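Local coordinates for protein nuclear hormone receptor FTZ-F1 (Drosophila melanogaster, PDB 2XHS) that folds as the ligand-binding domain of an NR5A nuclear receptor and binds a peptide of the segmentation protein Fushi tarazu, probably in transcriptional regulation, at residues L84-W88 and L235-A241; Q42-L47 and L111-F117; C153-L157 and V180-L184. All blocks are in the same frame, centred on the assembly; numbering follows the deposited sequence.

Contact 1 (L84-W88 and L235-A241)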
loop_
_atom_site.group_PDB
_atom_site.type_symbol
_atom_site.label_atom_id
_atom_site.label_comp_id
_atom_site.label_asym_id
_atom_site.label_seq_id
_atom_site.Cartn_x
_atom_site.Cartn_y
_atom_site.Cartn_z
ATOM N N LEU A 84 3.065 10.002 5.656
ATOM C CA LEU A 84 1.914 9.420 5.036
ATOM C C LEU A 84 1.550 10.117 3.767
ATOM O O LEU A 84 1.161 9.504 2.825
ATOM C CB LEU A 84 0.753 9.489 5.985
ATOM C CG LEU A 84 0.661 8.484 7.103
ATOM C CD1 LEU A 84 -0.267 9.032 8.095
ATOM C CD2 LEU A 84 0.102 7.240 6.580
ATOM N N GLN A 85 1.659 11.422 3.752
ATOM C CA GLN A 85 1.340 12.194 2.583
ATOM C C GLN A 85 2.235 11.869 1.452
ATOM O O GLN A 85 1.844 11.941 0.332
ATOM C CB GLN A 85 1.472 13.660 2.876
ATOM C CG GLN A 85 0.209 14.312 3.284
ATOM C CD GLN A 85 0.424 15.627 3.914
ATOM O OE1 GLN A 85 -0.436 16.125 4.596
ATOM N NE2 GLN A 85 1.562 16.205 3.690
ATOM N N HIS A 86 3.482 11.594 1.743
ATOM C CA HIS A 86 4.444 11.284 0.722
ATOM C C HIS A 86 4.248 10.002 -0.024
ATOM O O HIS A 86 4.425 9.940 -1.212
ATOM C CB HIS A 86 5.817 11.266 1.341
ATOM C CG HIS A 86 6.921 11.322 0.347
ATOM N ND1 HIS A 86 7.788 10.280 0.142
ATOM C CD2 HIS A 86 7.302 12.292 -0.504
ATOM C CE1 HIS A 86 8.653 10.604 -0.789
ATOM N NE2 HIS A 86 8.379 11.820 -1.199
ATOM N N SER A 87 3.953 8.941 0.684
ATOM C CA SER A 87 3.888 7.662 0.054
ATOM C C SER A 87 2.619 6.937 0.114
ATOM O O SER A 87 2.655 5.775 0.082
ATOM C CB SER A 87 4.927 6.761 0.630
ATOM O OG SER A 87 5.279 7.232 1.889
ATOM N N TRP A 88 1.486 7.573 0.213
ATOM C CA TRP A 88 0.266 6.807 0.272
ATOM C C TRP A 88 0.061 6.062 -0.995
ATOM O O TRP A 88 -0.406 4.973 -1.000
ATOM C CB TRP A 88 -0.921 7.700 0.545
ATOM C CG TRP A 88 -1.085 8.733 -0.424
ATOM C CD1 TRP A 88 -0.496 9.912 -0.416
ATOM C CD2 TRP A 88 -1.904 8.700 -1.568
ATOM N NE1 TRP A 88 -0.880 10.638 -1.471
ATOM C CE2 TRP A 88 -1.759 9.910 -2.202
ATOM C CE3 TRP A 88 -2.753 7.757 -2.118
ATOM C CZ2 TRP A 88 -2.403 10.206 -3.349
ATOM C CZ3 TRP A 88 -3.389 8.053 -3.242
ATOM C CH2 TRP A 88 -3.229 9.266 -3.847
ATOM N N LEU A 235 -9.077 11.078 0.158
ATOM C CA LEU A 235 -8.332 10.794 -1.013
ATOM C C LEU A 235 -7.939 12.068 -1.714
ATOM O O LEU A 235 -6.843 12.198 -2.163
ATOM C CB LEU A 235 -9.186 9.935 -1.920
ATOM C CG LEU A 235 -8.425 9.275 -3.032
ATOM C CD1 LEU A 235 -9.294 9.141 -4.163
ATOM C CD2 LEU A 235 -7.306 10.178 -3.348
HETATM N N MSE A 236 -8.849 13.006 -1.827
HETATM C CA MSE A 236 -8.544 14.287 -2.398
HETATM C C MSE A 236 -7.582 15.044 -1.523
HETATM O O MSE A 236 -6.695 15.695 -1.980
HETATM C CB MSE A 236 -9.824 15.069 -2.586
HETATM C CG MSE A 236 -9.671 16.453 -3.118
HETATM SE SE MSE A 236 -9.307 16.491 -4.885
HETATM C CE MSE A 236 -7.510 16.443 -4.900
ATOM N N GLU A 237 -7.761 14.967 -0.235
ATOM C CA GLU A 237 -6.897 15.704 0.631
ATOM C C GLU A 237 -5.503 15.233 0.466
ATOM O O GLU A 237 -4.589 16.004 0.436
ATOM C CB GLU A 237 -7.325 15.469 2.048
ATOM C CG GLU A 237 -6.342 15.880 3.065
ATOM C CD GLU A 237 -6.917 15.822 4.433
ATOM O OE1 GLU A 237 -8.057 16.218 4.593
ATOM O OE2 GLU A 237 -6.230 15.391 5.347
HETATM N N MSE A 238 -5.347 13.937 0.390
HETATM C CA MSE A 238 -4.065 13.328 0.197
HETATM C C MSE A 238 -3.522 13.698 -1.155
HETATM O O MSE A 238 -2.364 13.957 -1.324
HETATM C CB MSE A 238 -4.224 11.825 0.334
HETATM C CG MSE A 238 -3.154 11.149 1.125
HETATM SE SE MSE A 238 -3.079 11.703 2.885
HETATM C CE MSE A 238 -4.906 11.570 3.185
ATOM N N LEU A 239 -4.377 13.695 -2.141
ATOM C CA LEU A 239 -3.962 14.026 -3.465
ATOM C C LEU A 239 -3.496 15.441 -3.522
ATOM O O LEU A 239 -2.585 15.776 -4.212
ATOM C CB LEU A 239 -5.141 13.852 -4.367
ATOM C CG LEU A 239 -5.002 13.005 -5.600
ATOM C CD1 LEU A 239 -3.988 11.982 -5.407
ATOM C CD2 LEU A 239 -6.285 12.382 -5.781
ATOM N N HIS A 240 -4.199 16.278 -2.810
ATOM C CA HIS A 240 -3.988 17.706 -2.753
ATOM C C HIS A 240 -2.713 18.199 -2.140
ATOM O O HIS A 240 -2.207 19.234 -2.478
ATOM C CB HIS A 240 -5.136 18.325 -1.994
ATOM C CG HIS A 240 -5.204 19.809 -2.102
ATOM N ND1 HIS A 240 -5.681 20.601 -1.089
ATOM C CD2 HIS A 240 -4.859 20.644 -3.100
ATOM C CE1 HIS A 240 -5.637 21.862 -1.466
ATOM N NE2 HIS A 240 -5.137 21.913 -2.679
ATOM N N ALA A 241 -2.276 17.491 -1.134
ATOM C CA ALA A 241 -1.196 17.926 -0.301
ATOM C C ALA A 241 0.010 18.403 -1.031
ATOM O O ALA A 241 0.620 19.367 -0.631
ATOM C CB ALA A 241 -0.827 16.864 0.639
#
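The indole of W88 is overlain on one face by the side chain of M238, present here as selenomethionine. M238 CG sits 3.4 Å from the centroid of the W88 five-membered ring and only 15° off the ring normal, a CH-pi contact, and M238 SE follows obliquely at 5.0 Å from the same centroid, which makes this a Met-aromatic pair. With chi1 of W88 near +60° (p), the ring reaches across to the helix at 235-240, where L235 CD2 lies 4.2 Å from W88 CH2 and L239 adjoins the ring edge. That short helix is the C-terminal activation (AF-2) helix of the nuclear receptor fold, docked against helix 77-102, an arrangement consistent with the active position. Its axis passes 9.4 Å from that of 84-88 at 98°, almost square on, so the two backbones approach at one place, Q85 CA to M238 CA at 6.0 Å. On the more open side Q85 lays its CG 4.2 Å from M238 SE, and its amide carbon CD 3.7 Å from A241 CB. E237 hydrogen-bonds the backbone of the bound Fushi tarazu peptide, while L84 and M238 pack against apolar side chains of that peptide.

Contact 2 (Q42-L47 and L111-F117)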
loop_
_atom_site.group_PDB
_atom_site.type_symbol
_atom_site.label_atom_id
_atom_site.label_comp_id
_atom_site.label_asym_id
_atom_site.label_seq_id
_atom_site.Cartn_x
_atom_site.Cartn_y
_atom_site.Cartn_z
ATOM N N GLN A 42 -28.820 -0.828 -7.235
ATOM C CA GLN A 42 -28.539 0.387 -7.957
ATOM C C GLN A 42 -28.448 0.064 -9.409
ATOM O O GLN A 42 -27.745 -0.818 -9.775
ATOM C CB GLN A 42 -27.241 0.974 -7.475
ATOM C CG GLN A 42 -27.363 1.647 -6.165
ATOM C CD GLN A 42 -27.771 3.052 -6.331
ATOM O OE1 GLN A 42 -27.447 3.673 -7.325
ATOM N NE2 GLN A 42 -28.459 3.590 -5.349
ATOM N N VAL A 43 -29.169 0.757 -10.254
ATOM C CA VAL A 43 -29.115 0.413 -11.649
ATOM C C VAL A 43 -27.756 0.619 -12.276
ATOM O O VAL A 43 -27.268 -0.222 -12.980
ATOM C CB VAL A 43 -30.112 1.242 -12.398
ATOM C CG1 VAL A 43 -30.525 0.544 -13.640
ATOM C CG2 VAL A 43 -31.290 1.482 -11.516
ATOM N N GLU A 44 -27.159 1.771 -12.079
ATOM C CA GLU A 44 -25.834 1.985 -12.597
ATOM C C GLU A 44 -25.115 2.919 -11.696
ATOM O O GLU A 44 -25.731 3.724 -11.037
ATOM C CB GLU A 44 -25.847 2.537 -13.996
ATOM C CG GLU A 44 -25.896 1.487 -15.025
ATOM C CD GLU A 44 -25.197 1.906 -16.278
ATOM O OE1 GLU A 44 -25.128 3.118 -16.526
ATOM O OE2 GLU A 44 -24.736 1.034 -17.034
ATOM N N VAL A 45 -23.802 2.803 -11.678
ATOM C CA VAL A 45 -22.972 3.567 -10.803
ATOM C C VAL A 45 -21.812 4.022 -11.619
ATOM O O VAL A 45 -21.575 3.481 -12.663
ATOM C CB VAL A 45 -22.508 2.692 -9.683
ATOM C CG1 VAL A 45 -21.886 3.497 -8.622
ATOM C CG2 VAL A 45 -23.675 1.997 -9.109
ATOM N N ASP A 46 -21.098 5.031 -11.156
ATOM C CA ASP A 46 -19.964 5.517 -11.888
ATOM C C ASP A 46 -18.853 4.701 -11.375
ATOM O O ASP A 46 -18.534 4.747 -10.219
ATOM C CB ASP A 46 -19.698 6.969 -11.573
ATOM C CG ASP A 46 -18.672 7.579 -12.481
ATOM O OD1 ASP A 46 -18.708 7.335 -13.682
ATOM O OD2 ASP A 46 -17.826 8.324 -12.012
ATOM N N LEU A 47 -18.292 3.902 -12.248
ATOM C CA LEU A 47 -17.247 3.008 -11.865
ATOM C C LEU A 47 -16.022 3.729 -11.418
ATOM O O LEU A 47 -15.346 3.267 -10.544
ATOM C CB LEU A 47 -16.961 2.014 -12.961
ATOM C CG LEU A 47 -18.132 1.070 -13.151
ATOM C CD1 LEU A 47 -17.861 0.157 -14.269
ATOM C CD2 LEU A 47 -18.342 0.296 -11.926
ATOM N N LEU A 111 -20.383 -7.374 -10.479
ATOM C CA LEU A 111 -20.910 -6.628 -9.383
ATOM C C LEU A 111 -22.223 -6.996 -8.756
ATOM O O LEU A 111 -22.553 -6.451 -7.733
ATOM C CB LEU A 111 -20.975 -5.190 -9.778
ATOM C CG LEU A 111 -19.721 -4.440 -9.437
ATOM C CD1 LEU A 111 -19.945 -3.053 -9.840
ATOM C CD2 LEU A 111 -19.518 -4.519 -7.986
ATOM N N ASN A 112 -22.942 -7.940 -9.343
ATOM C CA ASN A 112 -24.254 -8.301 -8.839
ATOM C C ASN A 112 -25.168 -7.256 -9.429
ATOM O O ASN A 112 -26.380 -7.252 -9.211
ATOM C CB ASN A 112 -24.291 -8.243 -7.313
ATOM C CG ASN A 112 -23.600 -9.427 -6.667
ATOM O OD1 ASN A 112 -23.082 -10.308 -7.352
ATOM N ND2 ASN A 112 -23.590 -9.453 -5.340
ATOM N N ASN A 113 -24.549 -6.368 -10.198
ATOM C CA ASN A 113 -25.248 -5.359 -10.919
ATOM C C ASN A 113 -25.280 -5.766 -12.310
ATOM O O ASN A 113 -25.984 -5.201 -13.076
ATOM C CB ASN A 113 -24.450 -4.094 -10.914
ATOM C CG ASN A 113 -25.061 -3.075 -10.103
ATOM O OD1 ASN A 113 -25.898 -3.369 -9.283
ATOM N ND2 ASN A 113 -24.675 -1.855 -10.315
ATOM N N GLY A 114 -24.462 -6.726 -12.657
ATOM C CA GLY A 114 -24.292 -7.059 -14.041
ATOM C C GLY A 114 -23.283 -6.074 -14.550
ATOM O O GLY A 114 -22.972 -6.018 -15.715
ATOM N N GLN A 115 -22.762 -5.297 -13.628
ATOM C CA GLN A 115 -21.740 -4.344 -13.922
ATOM C C GLN A 115 -20.442 -4.988 -13.494
ATOM O O GLN A 115 -20.428 -5.848 -12.653
ATOM C CB GLN A 115 -22.012 -3.077 -13.145
ATOM C CG GLN A 115 -22.049 -1.831 -13.978
ATOM C CD GLN A 115 -22.548 -0.663 -13.211
ATOM O OE1 GLN A 115 -23.427 -0.789 -12.394
ATOM N NE2 GLN A 115 -21.993 0.482 -13.467
ATOM N N VAL A 116 -19.343 -4.582 -14.083
ATOM C CA VAL A 116 -18.082 -5.209 -13.785
ATOM C C VAL A 116 -17.079 -4.223 -13.234
ATOM O O VAL A 116 -16.855 -3.205 -13.821
ATOM C CB VAL A 116 -17.532 -5.863 -15.054
ATOM C CG1 VAL A 116 -16.144 -6.362 -14.852
ATOM C CG2 VAL A 116 -18.412 -6.981 -15.458
ATOM N N PHE A 117 -16.449 -4.553 -12.120
ATOM C CA PHE A 117 -15.467 -3.672 -11.533
ATOM C C PHE A 117 -14.074 -4.146 -11.800
ATOM O O PHE A 117 -13.754 -5.258 -11.522
ATOM C CB PHE A 117 -15.659 -3.566 -10.032
ATOM C CG PHE A 117 -14.783 -2.545 -9.390
ATOM C CD1 PHE A 117 -15.052 -1.213 -9.517
ATOM C CD2 PHE A 117 -13.683 -2.909 -8.678
ATOM C CE1 PHE A 117 -14.262 -0.308 -8.948
ATOM C CE2 PHE A 117 -12.903 -1.997 -8.131
ATOM C CZ PHE A 117 -13.195 -0.702 -8.257
#
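L47 and Q115 bury the most surface where the loop 42-47 meets the hairpin turn 111-117, and N113 comes next. L47 directs its side chain at the base of the hairpin: CD1 lies 3.5 Å from the carbonyl V116 O, while CD2 is 4.3 Å from both L111 CD1 and F117 CD1, so the leucine joins a small apolar cluster. Q115 lies beside that cluster and supplies the polar part of the contact. Its amide donates the hydrogen bond across the contact, Q115 NE2 to V45 O at 3.1 Å, and Q115 NE2 also packs 3.9 Å from L47 CG. One glutamine thus both lies against the leucine and ties down the extended backbone just before the helix that D46 N-caps. Farther out, N113 points into the space beside Q42 and V45, the N113 and V43 CA atoms being 7.0 Å apart. N112 and G114 both take positive phi in the turn, and L111 N bonds back to Q115 O at 2.7 Å to close it. This is the beta-hairpin found in nuclear receptor ligand-binding domains. F117 pairs through its backbone with T109 of strand 108-110 and sets its ring against L35 of helix 24-39 and L50 and M51 of helix 47-67, while L111 touches T39; the hairpin turn therefore closes over the connection between those two helices.

Contact 3 (C153-L157 and V180-L184); sequences CMKFL and VQAAL
Two regular alpha-helical segments, with phi/psi close to -65/-40 throughout, run nearly antiparallel: their axes come within 9.5 Å, with 157° between the N-to-C directions and a signed crossing angle of -157°. The closest backbone pair is C153 and V180, their CA atoms 6.1 Å apart. Here the main bump is V180 (chi1 t), whose CG1 drops into the hollow formed by C153, F156 and L157; it lies 3.4 Å from C153 O, 4.0 Å from C153 CB, 4.1 Å from F156 CB and 4.1 Å from L157 CD2. One turn later L184 (t,p) fills the next hollow, placing CD2 3.7 Å from C153 CB, 4.4 Å from M154 CG and 4.1 Å from L157 CD1. In return L157 (m,t) stretches out between V180, Q181 and L184, its CD2 3.9 Å from Q181 CG. C153, with its CB toward the partner helix, rests between V180 and L184. The interface is largely apolar, with no polar pair bonded across it, and buries 324 Å². Helix 198-224 borders it, with L202, L206 and F199 meeting M154, L157 and L184, while K155 turns to helix 77-102 and makes a cation-pi contact with W65. Such pairing of helices 148-159 and 170-191 belongs to the central layer of the three-layered antiparallel helical sandwich characteristic of nuclear receptor ligand-binding domains.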
loop_
_atom_site.group_PDB
_atom_site.type_symbol
_atom_site.label_atom_id
_atom_site.label_comp_id
_atom_site.label_asym_id
_atom_site.label_seq_id
_atom_site.Cartn_x
_atom_site.Cartn_y
_atom_site.Cartn_z
ATOM N N CYS A 153 8.153 -5.526 5.491
ATOM C CA CYS A 153 9.388 -4.777 5.668
ATOM C C CYS A 153 9.444 -3.656 4.645
ATOM O O CYS A 153 9.879 -2.542 4.938
ATOM C CB CYS A 153 10.601 -5.695 5.515
ATOM S SG CYS A 153 10.657 -7.062 6.695
HETATM N N MSE A 154 8.999 -3.976 3.437
HETATM C CA MSE A 154 9.016 -3.057 2.345
HETATM C C MSE A 154 8.077 -1.927 2.543
HETATM O O MSE A 154 8.294 -0.873 2.046
HETATM C CB MSE A 154 8.752 -3.770 1.057
HETATM C CG MSE A 154 9.979 -4.294 0.485
HETATM SE SE MSE A 154 9.618 -5.142 -1.080
HETATM C CE MSE A 154 9.239 -6.765 -0.390
ATOM N N LYS A 155 7.008 -2.171 3.254
ATOM C CA LYS A 155 6.047 -1.156 3.569
ATOM C C LYS A 155 6.613 -0.105 4.478
ATOM O O LYS A 155 6.427 1.053 4.290
ATOM C CB LYS A 155 4.858 -1.814 4.214
ATOM C CG LYS A 155 3.600 -1.535 3.499
ATOM C CD LYS A 155 2.419 -1.862 4.288
ATOM C CE LYS A 155 1.317 -0.965 3.862
ATOM N NZ LYS A 155 0.091 -1.258 4.587
ATOM N N PHE A 156 7.300 -0.541 5.501
ATOM C CA PHE A 156 7.978 0.341 6.392
ATOM C C PHE A 156 9.066 1.054 5.687
ATOM O O PHE A 156 9.343 2.181 5.953
ATOM C CB PHE A 156 8.560 -0.424 7.533
ATOM C CG PHE A 156 7.569 -0.821 8.525
ATOM C CD1 PHE A 156 7.078 0.080 9.411
ATOM C CD2 PHE A 156 7.117 -2.094 8.577
ATOM C CE1 PHE A 156 6.167 -0.289 10.316
ATOM C CE2 PHE A 156 6.201 -2.454 9.486
ATOM C CZ PHE A 156 5.731 -1.554 10.348
ATOM N N LEU A 157 9.723 0.367 4.794
ATOM C CA LEU A 157 10.793 0.986 4.115
ATOM C C LEU A 157 10.235 2.109 3.348
ATOM O O LEU A 157 10.808 3.152 3.270
ATOM C CB LEU A 157 11.423 0.006 3.180
ATOM C CG LEU A 157 12.380 -0.870 3.928
ATOM C CD1 LEU A 157 13.234 -1.563 3.001
ATOM C CD2 LEU A 157 13.171 -0.009 4.778
ATOM N N VAL A 180 14.816 -1.806 9.780
ATOM C CA VAL A 180 14.005 -2.622 8.945
ATOM C C VAL A 180 14.794 -3.145 7.788
ATOM O O VAL A 180 14.602 -4.252 7.381
ATOM C CB VAL A 180 12.843 -1.829 8.468
ATOM C CG1 VAL A 180 11.966 -2.668 7.657
ATOM C CG2 VAL A 180 12.108 -1.339 9.641
ATOM N N GLN A 181 15.694 -2.350 7.258
ATOM C CA GLN A 181 16.489 -2.800 6.158
ATOM C C GLN A 181 17.298 -3.957 6.597
ATOM O O GLN A 181 17.450 -4.931 5.904
ATOM C CB GLN A 181 17.462 -1.725 5.794
ATOM C CG GLN A 181 16.967 -0.807 4.789
ATOM C CD GLN A 181 18.061 -0.160 4.049
ATOM O OE1 GLN A 181 18.021 -0.069 2.837
ATOM N NE2 GLN A 181 19.053 0.305 4.763
ATOM N N ALA A 182 17.863 -3.819 7.761
ATOM C CA ALA A 182 18.675 -4.839 8.313
ATOM C C ALA A 182 17.885 -6.067 8.605
ATOM O O ALA A 182 18.327 -7.148 8.388
ATOM C CB ALA A 182 19.260 -4.346 9.516
ATOM N N ALA A 183 16.711 -5.899 9.147
ATOM C CA ALA A 183 15.902 -7.033 9.457
ATOM C C ALA A 183 15.554 -7.743 8.190
ATOM O O ALA A 183 15.502 -8.937 8.160
ATOM C CB ALA A 183 14.678 -6.607 10.164
ATOM N N LEU A 184 15.269 -6.987 7.153
ATOM C CA LEU A 184 14.933 -7.546 5.877
ATOM C C LEU A 184 16.079 -8.280 5.314
ATOM O O LEU A 184 15.912 -9.301 4.718
ATOM C CB LEU A 184 14.503 -6.478 4.905
ATOM C CG LEU A 184 13.990 -6.875 3.532
ATOM C CD1 LEU A 184 13.030 -7.960 3.607
ATOM C CD2 LEU A 184 13.333 -5.697 2.989
#

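From the N terminus, the chain first passes 42-47, the loop leading into helix 47-67, and then 84-88 on helix 77-102. Contact 2 closes when the hairpin turn 111-117 returns to that loop, so it crosses contact 1, which has opened but waits for the C-terminal helix. Within this long excursion contact 3 opens at 153-157 and closes at 180-184, nested inside contact 1 and in series with contact 2. Contacts 2 and 3 lie on opposite sides of the chain's centre, their centres about 39 Å apart; contact 2 ties the hairpin to the loop before helix 47-67, and contact 3 joins helices 148-159 and 170-191. Contact 1 finally brings the activation helix back to helix 77-102.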